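Local structure of deferrochelatase (Vibrio cholerae, 5DE0) at residues 64-67 / 68-71. The protein binds heme b and probably acts as a dye-decolorizing (DyP-type) peroxidase. Residues are numbered along the deposited sequence; the frame is centred on the assembly and turned at random.
Sequences KGFW and SHFE
Phe70 sits between Trp67 and Phe66 and meets both rings. Its edge points at one face of the Trp67 indole, where Phe70 CD2 lies 3.7 Å from Trp67 CD2. The planes of this edge-to-face pair stand at 89°. Roles reverse with Phe66: there the Phe66 edge is turned toward the Phe70 face, offset, and Phe66 CE2 comes 3.7 Å from Phe70 CZ. Phe70 carries CG beside its backbone N (chi1 -72°), which lays its ring back against 64-67. The His69 ring lies nearly parallel to that of Phe66 but slid aside with little overlap, and Gly65 O approaches its edge, 3.8 Å from His69 ND1. Behind the rings, the backbone coils tightly: His69 N donates to Phe66 O at 3.2 Å. One residue on, Phe70 N donates to Trp67 O at 3.0 Å and closes the type I turn from Trp67 to Phe70. Farther out, Phe62 adds another edge-to-face ring to Phe70, Leu34 of helix 30-38 touches it, and Trp67 NE1 bonds to Ala73 O. This is an aromatic cluster at a short helix that runs into a type I beta turn, joining strand 57-62 to the following loop in the N-terminal part of the DyP-type peroxidase fold.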
loop_
_atom_site.group_PDB
_atom_site.type_symbol
_atom_site.label_atom_id
_atom_site.label_comp_id
_atom_site.label_asym_id
_atom_site.label_seq_id
_atom_site.Cartn_x
_atom_site.Cartn_y
_atom_site.Cartn_z
ATOM N N LYS B 64 3.625 10.667 25.703
ATOM C CA LYS B 64 3.922 11.157 27.042
ATOM C C LYS B 64 5.418 11.393 27.227
ATOM O O LYS B 64 5.833 12.423 27.771
ATOM C CB LYS B 64 3.407 10.170 28.092
ATOM C CG LYS B 64 3.946 10.418 29.496
ATOM C CD LYS B 64 3.440 11.731 30.071
ATOM C CE LYS B 64 3.868 11.897 31.524
ATOM N NZ LYS B 64 3.313 13.140 32.120
ATOM N N GLY B 65 6.220 10.434 26.771
ATOM C CA GLY B 65 7.660 10.515 26.916
ATOM C C GLY B 65 8.276 11.679 26.163
ATOM O O GLY B 65 9.181 12.342 26.672
ATOM N N PHE B 66 7.786 11.939 24.955
ATOM C CA PHE B 66 8.323 13.020 24.140
ATOM C C PHE B 66 7.799 14.379 24.586
ATOM O O PHE B 66 8.412 15.410 24.304
ATOM C CB PHE B 66 7.993 12.790 22.662
ATOM C CG PHE B 66 8.669 13.763 21.729
ATOM C CD1 PHE B 66 9.984 13.559 21.337
ATOM C CD2 PHE B 66 7.993 14.875 21.237
ATOM C CE1 PHE B 66 10.621 14.451 20.479
ATOM C CE2 PHE B 66 8.627 15.770 20.376
ATOM C CZ PHE B 66 9.940 15.554 19.999
ATOM N N TRP B 67 6.660 14.386 25.270
ATOM C CA TRP B 67 6.066 15.639 25.705
ATOM C C TRP B 67 6.904 16.306 26.798
ATOM O O TRP B 67 6.800 17.511 27.015
ATOM C CB TRP B 67 4.633 15.415 26.193
ATOM C CG TRP B 67 3.785 16.647 26.068
ATOM C CD1 TRP B 67 3.821 17.751 26.870
ATOM C CD2 TRP B 67 2.786 16.911 25.073
ATOM N NE1 TRP B 67 2.908 18.682 26.440
ATOM C CE2 TRP B 67 2.259 18.191 25.338
ATOM C CE3 TRP B 67 2.289 16.188 23.987
ATOM C CZ2 TRP B 67 1.252 18.763 24.549
ATOM C CZ3 TRP B 67 1.297 16.753 23.212
ATOM C CH2 TRP B 67 0.787 18.026 23.493
ATOM N N SER B 68 7.734 15.522 27.479
ATOM C CA SER B 68 8.613 16.057 28.506
ATOM C C SER B 68 9.576 17.085 27.924
ATOM O O SER B 68 9.957 18.038 28.600
ATOM C CB SER B 68 9.389 14.929 29.173
ATOM O OG SER B 68 8.510 14.068 29.863
ATOM N N HIS B 69 9.962 16.878 26.669
ATOM C CA HIS B 69 10.862 17.782 25.968
ATOM C C HIS B 69 10.237 19.160 25.741
ATOM O O HIS B 69 10.948 20.136 25.507
ATOM C CB HIS B 69 11.271 17.173 24.626
ATOM C CG HIS B 69 12.145 15.962 24.745
ATOM N ND1 HIS B 69 11.700 14.770 25.281
ATOM C CD2 HIS B 69 13.433 15.753 24.387
ATOM C CE1 HIS B 69 12.680 13.883 25.250
ATOM N NE2 HIS B 69 13.743 14.456 24.711
ATOM N N PHE B 70 8.911 19.235 25.808
ATOM C CA PHE B 70 8.196 20.488 25.569
ATOM C C PHE B 70 8.225 21.417 26.778
ATOM O O PHE B 70 8.326 20.962 27.914
ATOM C CB PHE B 70 6.743 20.206 25.181
ATOM C CG PHE B 70 6.586 19.626 23.810
ATOM C CD1 PHE B 70 7.407 20.033 22.764
ATOM C CD2 PHE B 70 5.624 18.661 23.564
ATOM C CE1 PHE B 70 7.260 19.488 21.494
ATOM C CE2 PHE B 70 5.477 18.115 22.301
ATOM C CZ PHE B 70 6.295 18.528 21.267
ATOM N N GLU B 71 8.143 22.719 26.525
ATOM C CA GLU B 71 8.014 23.701 27.594
ATOM C C GLU B 71 6.588 23.690 28.129
ATOM O O GLU B 71 6.364 23.795 29.337
ATOM C CB GLU B 71 8.379 25.103 27.104
ATOM C CG GLU B 71 9.858 25.290 26.778
ATOM C CD GLU B 71 10.184 26.712 26.353
ATOM O OE1 GLU B 71 9.236 27.501 26.151
ATOM O OE2 GLU B 71 11.382 27.044 26.224
#